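Local coordinates for probable sugar ABC transporter, sugar-binding protein (Streptococcus pneumoniae, PDB 2W7Y) that binds the blood group A trisaccharide and probably delivers such sugars to an ABC transporter for uptake into the bacterium, at residues V102-G107 against T151-L156; K134-N139 against Y331-D336; L161-D166 against K174-W179. All blocks are in the same frame, centred on the assembly; numbering follows the deposited sequence.

How the interactions relate
Interactions 1 and 2 lie in one lobe and interaction 3 in the other, with the trisaccharide in the cleft between, as expected of this two-lobed family, whose lobes probably close round the sugar. The first two have centres about 11 Å apart and touch, notably through a probable hydrogen bond from Asn139 ND2 to the backbone O of His153. Their segments alternate along the chain: 102-107, 134-139, 151-156, then, much later, 331-336. Interaction 3 (161-166 with 174-179) precedes that last return; its centre is about 30 Å from that of interaction 1 and about 32 Å from that of interaction 2. Strand 102-104 belongs to a four-stranded mixed sheet, strand 157-164 to a separate one, and only interaction 1 contacts the sugar.

Interaction 1: V102-G107 against T151-L156; sequences VIDLAG and TVHEQL. With GAL (beta-D-galactopyranose), chain C; A2G (2-acetamido-2-deoxy-alpha-D-galactopyranose), chain B; FUC (alpha-L-fucopyranose), chain D.
His153 lays its imidazole against the backbone turn at Ala106 and Gly107. Gly107 N sits over one ring face, displaced toward the rim and 3.4 Å from His153 CE1, while the carbonyl carbon of Gln155 covers the opposite face. With CG anti to the backbone N, chi1 -158° directs the ring toward the Ala106-Gly107 turn, and GAL O4 lies at its edge, near its plane. The ring is anchored through ND1 to the carbonyl oxygen of Ser307, which limits its rotation. GAL O4 itself donates to Ala106 O at 2.9 Å. Gly107, with no side chain and a positive phi, leaves room for this hydroxyl, and the small methyl of Ala106 fits beside the fucose, its CB 3.3 Å from FUC O5. Gln155 suits its place because its amide serves two ways: NE2 makes a weak hydrogen bond of 2.8 Å to GAL O6, and OE1 accepts from water 1 and, weakly, from Tyr46 OH.

One layer back from the sugar-binding carbonyl, Asp104 and Glu154 cross at about a right angle, their carboxylate planes 39° apart and Asp104 OD1 3.7 Å from Glu154 OE2. Two waters bridge the segments: water 1 links Asp104 OD1 to Gln155 OE1, and water 2 donates to Asp104 OD2 at 2.6 Å and accepts from Glu154 N. Asp104 OD2 also takes Ala106 N at 3.3 Å, from above the carboxylate plane; this Asx turn shapes the loop that carries the sugar-binding carbonyl, making Asp104 a second-shell residue. Two buried acids this close would be expected to raise each other's proton affinity, while the two ordered waters and the Ala106 N-H may ease the charge on Asp104.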
loop_
_atom_site.group_PDB
_atom_site.type_symbol
_atom_site.label_atom_id
_atom_site.label_comp_id
_atom_site.label_asym_id
_atom_site.label_seq_id
_atom_site.Cartn_x
_atom_site.Cartn_y
_atom_site.Cartn_z
ATOM N N VAL A 102 -7.368 19.119 -4.672
ATOM C CA VAL A 102 -6.641 18.295 -3.706
ATOM C C VAL A 102 -7.172 16.876 -3.849
ATOM O O VAL A 102 -8.384 16.672 -3.926
ATOM C CB VAL A 102 -6.857 18.776 -2.237
ATOM C CG1 VAL A 102 -6.078 17.897 -1.241
ATOM C CG2 VAL A 102 -6.463 20.239 -2.065
ATOM N N ILE A 103 -6.269 15.900 -3.914
ATOM C CA ILE A 103 -6.672 14.496 -3.874
ATOM C C ILE A 103 -5.781 13.690 -2.932
ATOM O O ILE A 103 -4.561 13.845 -2.949
ATOM C CB ILE A 103 -6.756 13.850 -5.296
ATOM C CG1 ILE A 103 -7.369 12.438 -5.225
ATOM C CG2 ILE A 103 -5.389 13.871 -6.003
ATOM C CD1 ILE A 103 -7.980 11.941 -6.525
ATOM N N ASP A 104 -6.406 12.871 -2.088
ATOM C CA ASP A 104 -5.693 11.868 -1.306
ATOM C C ASP A 104 -5.713 10.565 -2.089
ATOM O O ASP A 104 -6.748 9.906 -2.213
ATOM C CB ASP A 104 -6.307 11.685 0.093
ATOM C CG ASP A 104 -5.658 10.537 0.878
ATOM O OD1 ASP A 104 -6.357 9.930 1.720
ATOM O OD2 ASP A 104 -4.463 10.227 0.654
ATOM N N LEU A 105 -4.548 10.210 -2.617
ATOM C CA LEU A 105 -4.403 9.073 -3.508
ATOM C C LEU A 105 -4.428 7.730 -2.784
ATOM O O LEU A 105 -4.577 6.691 -3.424
ATOM C CB LEU A 105 -3.130 9.224 -4.345
ATOM C CG LEU A 105 -3.212 10.284 -5.448
ATOM C CD1 LEU A 105 -1.864 10.454 -6.110
ATOM C CD2 LEU A 105 -4.280 9.903 -6.480
ATOM N N ALA A 106 -4.284 7.763 -1.460
ATOM C CA ALA A 106 -4.451 6.583 -0.599
ATOM C C ALA A 106 -3.543 5.402 -0.961
ATOM O O ALA A 106 -3.979 4.248 -0.947
ATOM C CB ALA A 106 -5.915 6.145 -0.568
ATOM N N GLY A 107 -2.287 5.708 -1.278
ATOM C CA GLY A 107 -1.305 4.697 -1.670
ATOM C C GLY A 107 -1.046 4.647 -3.167
ATOM O O GLY A 107 0.010 4.178 -3.601
ATOM N N THR A 151 3.746 14.411 -3.696
ATOM C CA THR A 151 2.709 13.766 -2.890
ATOM C C THR A 151 3.206 13.371 -1.495
ATOM O O THR A 151 4.363 12.976 -1.319
ATOM C CB THR A 151 2.085 12.541 -3.628
ATOM O OG1 THR A 151 0.930 12.085 -2.917
ATOM C CG2 THR A 151 3.080 11.399 -3.766
ATOM N N VAL A 152 2.325 13.509 -0.505
ATOM C CA VAL A 152 2.626 13.112 0.871
ATOM C C VAL A 152 1.495 12.265 1.449
ATOM O O VAL A 152 0.371 12.739 1.610
ATOM C CB VAL A 152 2.912 14.329 1.798
ATOM C CG1 VAL A 152 3.082 13.882 3.249
ATOM C CG2 VAL A 152 4.144 15.099 1.337
ATOM N N HIS A 153 1.809 11.011 1.757
ATOM C CA HIS A 153 0.853 10.087 2.350
ATOM C C HIS A 153 0.927 10.192 3.875
ATOM O O HIS A 153 1.961 9.886 4.476
ATOM C CB HIS A 153 1.161 8.664 1.864
ATOM C CG HIS A 153 0.007 7.712 1.952
ATOM N ND1 HIS A 153 0.159 6.350 1.789
ATOM C CD2 HIS A 153 -1.310 7.914 2.193
ATOM C CE1 HIS A 153 -1.015 5.757 1.917
ATOM N NE2 HIS A 153 -1.923 6.683 2.167
ATOM N N GLU A 154 -0.162 10.650 4.497
ATOM C CA GLU A 154 -0.247 10.760 5.963
ATOM C C GLU A 154 -0.216 9.416 6.696
ATOM O O GLU A 154 0.073 9.364 7.891
ATOM C CB GLU A 154 -1.468 11.584 6.411
ATOM C CG GLU A 154 -2.490 11.887 5.332
ATOM C CD GLU A 154 -3.706 10.981 5.327
ATOM O OE1 GLU A 154 -3.675 9.860 5.878
ATOM O OE2 GLU A 154 -4.718 11.412 4.737
ATOM N N GLN A 155 -0.530 8.345 5.974
ATOM C CA GLN A 155 -0.416 6.987 6.483
ATOM C C GLN A 155 0.629 6.266 5.652
ATOM O O GLN A 155 0.521 6.221 4.431
ATOM C CB GLN A 155 -1.737 6.253 6.325
ATOM C CG GLN A 155 -2.862 6.759 7.179
ATOM C CD GLN A 155 -4.206 6.265 6.696
ATOM O OE1 GLN A 155 -5.063 7.060 6.339
ATOM N NE2 GLN A 155 -4.395 4.947 6.673
ATOM N N LEU A 156 1.632 5.699 6.311
ATOM C CA LEU A 156 2.702 4.999 5.614
ATOM C C LEU A 156 2.264 3.647 5.056
ATOM O O LEU A 156 1.488 2.927 5.681
ATOM C CB LEU A 156 3.907 4.830 6.540
ATOM C CG LEU A 156 5.086 5.804 6.444
ATOM C CD1 LEU A 156 4.738 7.160 5.819
ATOM C CD2 LEU A 156 5.721 5.974 7.810
HETATM C C1 GAL C . -5.897 3.129 3.353
HETATM C C2 GAL C . -5.882 2.515 1.952
HETATM C C3 GAL C . -4.772 1.468 1.831
HETATM C C4 GAL C . -3.431 1.990 2.361
HETATM C C5 GAL C . -3.637 2.541 3.780
HETATM C C6 GAL C . -2.364 3.088 4.430
HETATM O O1 GAL C . -6.732 4.265 3.343
HETATM O O2 GAL C . -7.144 1.924 1.720
HETATM O O3 GAL C . -4.656 1.043 0.493
HETATM O O4 GAL C . -2.943 2.977 1.484
HETATM O O5 GAL C . -4.614 3.563 3.751
HETATM O O6 GAL C . -2.527 3.081 5.837
HETATM O O5 A2G B . -4.854 -1.310 0.835
HETATM C C1 A2G B . -4.279 -0.181 0.124
HETATM C C2 A2G B . -4.292 -0.511 -1.360
HETATM N N2 A2G B . -3.763 0.597 -2.155
HETATM C C3 A2G B . -5.734 -0.767 -1.816
HETATM O O3 A2G B . -5.775 -0.985 -3.228
HETATM C C4 A2G B . -6.340 -1.942 -1.046
HETATM O O4 A2G B . -5.634 -3.151 -1.353
HETATM C C5 A2G B . -6.241 -1.647 0.457
HETATM C C6 A2G B . -6.749 -2.814 1.301
HETATM O O6 A2G B . -6.511 -2.514 2.678
HETATM C C7 A2G B . -2.780 0.429 -3.032
HETATM O O7 A2G B . -2.202 -0.638 -3.242
HETATM C C8 A2G B . -2.386 1.699 -3.780
HETATM C C1 FUC D . -7.778 2.344 0.485
HETATM C C2 FUC D . -9.110 1.608 0.312
HETATM C C3 FUC D . -10.138 2.169 1.297
HETATM C C4 FUC D . -10.307 3.672 1.073
HETATM C C5 FUC D . -8.939 4.356 1.173
HETATM C C6 FUC D . -9.000 5.844 0.842
HETATM O O2 FUC D . -8.921 0.235 0.544
HETATM O O3 FUC D . -11.372 1.491 1.194
HETATM O O4 FUC D . -10.887 3.918 -0.194
HETATM O O5 FUC D . -7.973 3.744 0.331
HETATM O O HOH W 1 -5.577 8.342 3.548
HETATM O O HOH W 2 -2.641 10.698 2.445
#

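Interaction 2: K134-N139 against Y331-D336; sequences KNVGLN and YMTSDD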
loop_
_atom_site.group_PDB
_atom_site.type_symbol
_atom_site.label_atom_id
_atom_site.label_comp_id
_atom_site.label_asym_id
_atom_site.label_seq_id
_atom_site.Cartn_x
_atom_site.Cartn_y
_atom_site.Cartn_z
ATOM N N LYS A 134 10.181 15.912 9.681
ATOM C CA LYS A 134 9.769 14.861 10.614
ATOM C C LYS A 134 8.294 14.499 10.485
ATOM O O LYS A 134 7.914 13.340 10.678
ATOM C CB LYS A 134 10.054 15.287 12.056
ATOM C CG LYS A 134 11.361 14.777 12.611
ATOM C CD LYS A 134 11.280 14.703 14.126
ATOM C CE LYS A 134 11.947 13.447 14.657
ATOM N NZ LYS A 134 11.460 13.074 16.015
ATOM N N ASN A 135 7.472 15.499 10.173
ATOM C CA ASN A 135 6.029 15.324 10.046
ATOM C C ASN A 135 5.623 14.475 8.843
ATOM O O ASN A 135 4.645 13.730 8.912
ATOM C CB ASN A 135 5.327 16.683 9.989
ATOM C CG ASN A 135 5.502 17.490 11.259
ATOM O OD1 ASN A 135 6.562 18.062 11.499
ATOM N ND2 ASN A 135 4.453 17.550 12.076
ATOM N N VAL A 136 6.367 14.598 7.746
ATOM C CA VAL A 136 6.086 13.825 6.529
ATOM C C VAL A 136 6.835 12.487 6.519
ATOM O O VAL A 136 6.483 11.580 5.758
ATOM C CB VAL A 136 6.374 14.633 5.230
ATOM C CG1 VAL A 136 5.525 15.903 5.194
ATOM C CG2 VAL A 136 7.864 14.963 5.089
ATOM N N GLY A 137 7.865 12.389 7.364
ATOM C CA GLY A 137 8.625 11.161 7.577
ATOM C C GLY A 137 9.236 10.552 6.333
ATOM O O GLY A 137 10.020 11.199 5.635
ATOM N N LEU A 138 8.857 9.305 6.059
ATOM C CA LEU A 138 9.376 8.529 4.931
ATOM C C LEU A 138 9.083 9.156 3.558
ATOM O O LEU A 138 9.838 8.940 2.610
ATOM C CB LEU A 138 8.857 7.082 4.998
ATOM C CG LEU A 138 9.433 6.018 4.055
ATOM C CD1 LEU A 138 10.940 5.850 4.241
ATOM C CD2 LEU A 138 8.726 4.689 4.260
ATOM N N ASN A 139 7.996 9.928 3.463
ATOM C CA ASN A 139 7.657 10.674 2.241
ATOM C C ASN A 139 8.793 11.575 1.765
ATOM O O ASN A 139 9.009 11.720 0.561
ATOM C CB ASN A 139 6.401 11.538 2.442
ATOM C CG ASN A 139 5.137 10.720 2.577
ATOM O OD1 ASN A 139 4.589 10.223 1.590
ATOM N ND2 ASN A 139 4.653 10.588 3.808
ATOM N N TYR A 331 -1.929 20.257 8.343
ATOM C CA TYR A 331 -2.913 19.771 9.308
ATOM C C TYR A 331 -2.923 18.239 9.425
ATOM O O TYR A 331 -2.828 17.694 10.529
ATOM C CB TYR A 331 -4.297 20.311 8.933
ATOM C CG TYR A 331 -5.464 19.698 9.674
ATOM C CD1 TYR A 331 -5.837 20.161 10.937
ATOM C CD2 TYR A 331 -6.214 18.669 9.099
ATOM C CE1 TYR A 331 -6.922 19.604 11.617
ATOM C CE2 TYR A 331 -7.293 18.105 9.766
ATOM C CZ TYR A 331 -7.646 18.579 11.022
ATOM O OH TYR A 331 -8.717 18.025 11.683
HETATM N N MSE A 332 -3.025 17.557 8.283
HETATM C CA MSE A 332 -3.102 16.091 8.242
HETATM C C MSE A 332 -1.820 15.428 8.729
HETATM O O MSE A 332 -1.792 14.236 9.023
HETATM C CB MSE A 332 -3.418 15.610 6.823
HETATM C CG MSE A 332 -4.847 15.877 6.369
HETATM SE SE MSE A 332 -6.228 15.173 7.571
HETATM C CE MSE A 332 -5.860 13.261 7.408
ATOM N N THR A 333 -0.774 16.234 8.827
ATOM C CA THR A 333 0.575 15.773 9.100
ATOM C C THR A 333 1.058 16.290 10.476
ATOM O O THR A 333 2.181 16.017 10.909
ATOM C CB THR A 333 1.469 16.116 7.865
ATOM O OG1 THR A 333 1.583 14.953 7.029
ATOM C CG2 THR A 333 2.831 16.603 8.226
ATOM N N SER A 334 0.164 16.991 11.175
ATOM C CA SER A 334 0.449 17.543 12.500
ATOM C C SER A 334 0.450 16.483 13.608
ATOM O O SER A 334 -0.141 15.410 13.458
ATOM C CB SER A 334 -0.542 18.664 12.842
ATOM O OG SER A 334 -1.864 18.170 12.938
ATOM N N ASP A 335 1.110 16.816 14.718
ATOM C CA ASP A 335 1.255 15.928 15.876
ATOM C C ASP A 335 -0.071 15.358 16.383
ATOM O O ASP A 335 -0.179 14.156 16.631
ATOM C CB ASP A 335 1.979 16.654 17.020
ATOM C CG ASP A 335 3.473 16.823 16.770
ATOM O OD1 ASP A 335 3.974 16.358 15.721
ATOM O OD2 ASP A 335 4.150 17.424 17.635
ATOM N N ASP A 336 -1.068 16.229 16.532
ATOM C CA ASP A 336 -2.369 15.853 17.090
ATOM C C ASP A 336 -3.211 14.972 16.164
ATOM O O ASP A 336 -3.887 14.051 16.624
ATOM C CB ASP A 336 -3.160 17.102 17.505
ATOM C CG ASP A 336 -2.528 17.839 18.679
ATOM O OD1 ASP A 336 -1.679 17.252 19.386
ATOM O OD2 ASP A 336 -2.882 19.017 18.897
#
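Asn135 and Thr333 bring their CA atoms within 5.6 Å of each other where helix 133-136 ends beside the break between helices 319-332 and 335-343. The motif is a helix end packed on a helix-to-helix junction: Ser334 occupies the N-cap position of helix 335-343, and the first helix runs out into a type II' turn from Val136 to Asn139.

Across the junction the principal bond is from Asn135 ND2 to Thr333 O, 3.0 Å long and nearly straight at 164°. The acceptor lies in the plane of the amide, whereas the donor is tilted from the carbonyl plane of Thr333. Asn135 has CG beside its backbone N (chi1 -63°), which turns the amide toward the carbonyl of Thr333 at the junction; the short asparagine arm places its N-H at that oxygen with little torsional freedom. Thr333 CG2 lies 4.1 Å from Val136 CG1, so a threonine gives this spot an apolar branch. The same methyl is modelled too close to Asn135 CB, and that closeness is doubtful. Asp335 holds its carboxylate almost parallel to the Asn135 amide, but OD1 is hydrogen-bonded to Asn351 instead. Ser334 OG donates to Tyr331 O at 2.6 Å, a carbonyl that Ser334 N also uses, which ties the cap residue back to the preceding helix.

Gly137, with positive phi, suits the second position of the turn. That turn is held by one oxygen with two donors: Val136 O accepts Asn139 N at 3.2 Å and Asn139 ND2 at 2.9 Å.

Interaction 3: L161-D166 against K174-W179; sequences LWYNKD and KTPDQW
Thr175 meets Tyr163 through its methyl, CG2 standing 3.7 Å from Tyr163 CE2 at an oblique approach to the ring. Its backbone N is bonded to Gln178 OE1 at 3.0 Å, and Gln178 N returns a bond to Thr175 O, which closes the short 3-10 turn 176-178. Pro176 then makes the heart of the contact: its rigid, puckered ring turns the CD hydrogens onto the aromatic face, CD lying 3.5 Å from the Tyr163 ring centroid and 5° off the normal, a CH-pi contact. In Tyr163, chi1 80° carries the ring over the loop, and chi2 turns its face to Pro176. Pro176 CG also meets Leu161 CD2 at 4.0 Å. Beyond the turn, Trp179 packs one face over Pro176 CA while Leu161 CD1 comes to its edge; Trp179 NE1 makes a weak hydrogen bond to Lys174 O. Alternate strand residues, Leu161 and Tyr163, thus point to the loop, and Trp162 points away. Asn164 is the N-cap of helix 165-171, its OD1 accepting weakly from Asp166 N, and the loop after that helix returns to cover the preceding strand 157-164 of the lobe's mixed sheet.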
loop_
_atom_site.group_PDB
_atom_site.type_symbol
_atom_site.label_atom_id
_atom_site.label_comp_id
_atom_site.label_asym_id
_atom_site.label_seq_id
_atom_site.Cartn_x
_atom_site.Cartn_y
_atom_site.Cartn_z
ATOM N N LEU A 161 2.526 -9.180 6.278
ATOM C CA LEU A 161 1.377 -9.997 5.902
ATOM C C LEU A 161 0.630 -10.496 7.146
ATOM O O LEU A 161 1.055 -10.229 8.278
ATOM C CB LEU A 161 1.798 -11.127 4.931
ATOM C CG LEU A 161 2.321 -12.544 5.256
ATOM C CD1 LEU A 161 3.348 -12.977 4.208
ATOM C CD2 LEU A 161 2.909 -12.715 6.632
ATOM N N TRP A 162 -0.487 -11.190 6.934
ATOM C CA TRP A 162 -1.262 -11.756 8.035
ATOM C C TRP A 162 -1.495 -13.243 7.820
ATOM O O TRP A 162 -1.641 -13.694 6.687
ATOM C CB TRP A 162 -2.595 -11.023 8.204
ATOM C CG TRP A 162 -2.434 -9.550 8.469
ATOM C CD1 TRP A 162 -2.348 -8.553 7.537
ATOM C CD2 TRP A 162 -2.340 -8.913 9.749
ATOM N NE1 TRP A 162 -2.210 -7.336 8.157
ATOM C CE2 TRP A 162 -2.197 -7.526 9.513
ATOM C CE3 TRP A 162 -2.366 -9.376 11.073
ATOM C CZ2 TRP A 162 -2.076 -6.596 10.555
ATOM C CZ3 TRP A 162 -2.243 -8.455 12.106
ATOM C CH2 TRP A 162 -2.104 -7.079 11.842
ATOM N N TYR A 163 -1.521 -14.003 8.911
ATOM C CA TYR A 163 -1.734 -15.444 8.825
ATOM C C TYR A 163 -2.597 -15.969 9.968
ATOM O O TYR A 163 -2.620 -15.388 11.059
ATOM C CB TYR A 163 -0.397 -16.193 8.750
ATOM C CG TYR A 163 0.307 -16.380 10.078
ATOM C CD1 TYR A 163 1.011 -15.333 10.670
ATOM C CD2 TYR A 163 0.281 -17.615 10.733
ATOM C CE1 TYR A 163 1.664 -15.502 11.885
ATOM C CE2 TYR A 163 0.931 -17.796 11.950
ATOM C CZ TYR A 163 1.617 -16.735 12.521
ATOM O OH TYR A 163 2.262 -16.909 13.719
ATOM N N ASN A 164 -3.314 -17.059 9.699
ATOM C CA ASN A 164 -4.129 -17.729 10.704
ATOM C C ASN A 164 -3.304 -18.774 11.450
ATOM O O ASN A 164 -2.927 -19.802 10.879
ATOM C CB ASN A 164 -5.365 -18.366 10.056
ATOM C CG ASN A 164 -6.394 -18.838 11.076
ATOM O OD1 ASN A 164 -6.070 -19.539 12.034
ATOM N ND2 ASN A 164 -7.647 -18.462 10.863
ATOM N N LYS A 165 -3.037 -18.501 12.727
ATOM C CA LYS A 165 -2.224 -19.379 13.580
ATOM C C LYS A 165 -2.811 -20.785 13.738
ATOM O O LYS A 165 -2.067 -21.767 13.804
ATOM C CB LYS A 165 -2.004 -18.748 14.959
ATOM C CG LYS A 165 -1.279 -17.402 14.938
ATOM C CD LYS A 165 -1.097 -16.835 16.347
ATOM C CE LYS A 165 -2.404 -16.283 16.901
ATOM N NZ LYS A 165 -2.300 -15.918 18.339
ATOM N N ASP A 166 -4.141 -20.871 13.793
ATOM C CA ASP A 166 -4.840 -22.147 13.994
ATOM C C ASP A 166 -4.777 -23.060 12.772
ATOM O O ASP A 166 -4.533 -24.258 12.905
ATOM C CB ASP A 166 -6.301 -21.922 14.405
ATOM C CG ASP A 166 -6.435 -21.204 15.739
ATOM O OD1 ASP A 166 -5.441 -21.122 16.492
ATOM O OD2 ASP A 166 -7.551 -20.720 16.037
ATOM N N LYS A 174 4.974 -24.524 8.565
ATOM C CA LYS A 174 5.903 -23.504 9.054
ATOM C C LYS A 174 5.228 -22.138 9.043
ATOM O O LYS A 174 4.629 -21.740 8.046
ATOM C CB LYS A 174 7.160 -23.450 8.180
ATOM C CG LYS A 174 8.168 -24.579 8.396
ATOM C CD LYS A 174 9.345 -24.401 7.438
ATOM C CE LYS A 174 10.347 -25.537 7.529
ATOM N NZ LYS A 174 11.294 -25.327 8.647
ATOM N N THR A 175 5.317 -21.429 10.163
ATOM C CA THR A 175 4.748 -20.088 10.266
ATOM C C THR A 175 5.692 -19.087 9.578
ATOM O O THR A 175 6.860 -19.409 9.357
ATOM C CB THR A 175 4.455 -19.711 11.739
ATOM O OG1 THR A 175 5.632 -19.892 12.533
ATOM C CG2 THR A 175 3.347 -20.587 12.298
ATOM N N PRO A 176 5.183 -17.892 9.197
ATOM C CA PRO A 176 5.990 -16.874 8.509
ATOM C C PRO A 176 7.390 -16.595 9.079
ATOM O O PRO A 176 8.315 -16.328 8.311
ATOM C CB PRO A 176 5.106 -15.635 8.592
ATOM C CG PRO A 176 3.741 -16.191 8.502
ATOM C CD PRO A 176 3.786 -17.438 9.345
ATOM N N ASP A 177 7.545 -16.667 10.398
ATOM C CA ASP A 177 8.851 -16.468 11.038
ATOM C C ASP A 177 9.829 -17.620 10.761
ATOM O O ASP A 177 11.032 -17.492 11.008
ATOM C CB ASP A 177 8.688 -16.253 12.548
ATOM C CG ASP A 177 7.995 -17.422 13.235
ATOM O OD1 ASP A 177 8.580 -18.006 14.173
ATOM O OD2 ASP A 177 6.865 -17.765 12.827
ATOM N N GLN A 178 9.309 -18.736 10.248
ATOM C CA GLN A 178 10.136 -19.899 9.910
ATOM C C GLN A 178 10.457 -19.968 8.415
ATOM O O GLN A 178 11.201 -20.849 7.982
ATOM C CB GLN A 178 9.464 -21.210 10.358
ATOM C CG GLN A 178 9.134 -21.298 11.849
ATOM C CD GLN A 178 8.362 -22.559 12.209
ATOM O OE1 GLN A 178 7.131 -22.540 12.328
ATOM N NE2 GLN A 178 9.082 -23.667 12.372
ATOM N N TRP A 179 9.892 -19.053 7.631
ATOM C CA TRP A 179 10.122 -19.027 6.182
ATOM C C TRP A 179 11.442 -18.349 5.834
ATOM O O TRP A 179 11.484 -17.144 5.578
ATOM C CB TRP A 179 8.984 -18.323 5.435
ATOM C CG TRP A 179 7.621 -18.930 5.596
ATOM C CD1 TRP A 179 7.321 -20.198 6.002
ATOM C CD2 TRP A 179 6.370 -18.293 5.311
ATOM N NE1 TRP A 179 5.960 -20.383 6.007
ATOM C CE2 TRP A 179 5.351 -19.231 5.588
ATOM C CE3 TRP A 179 6.011 -17.013 4.855
ATOM C CZ2 TRP A 179 3.996 -18.935 5.426
ATOM C CZ3 TRP A 179 4.660 -16.718 4.693
ATOM C CH2 TRP A 179 3.669 -17.676 4.981
#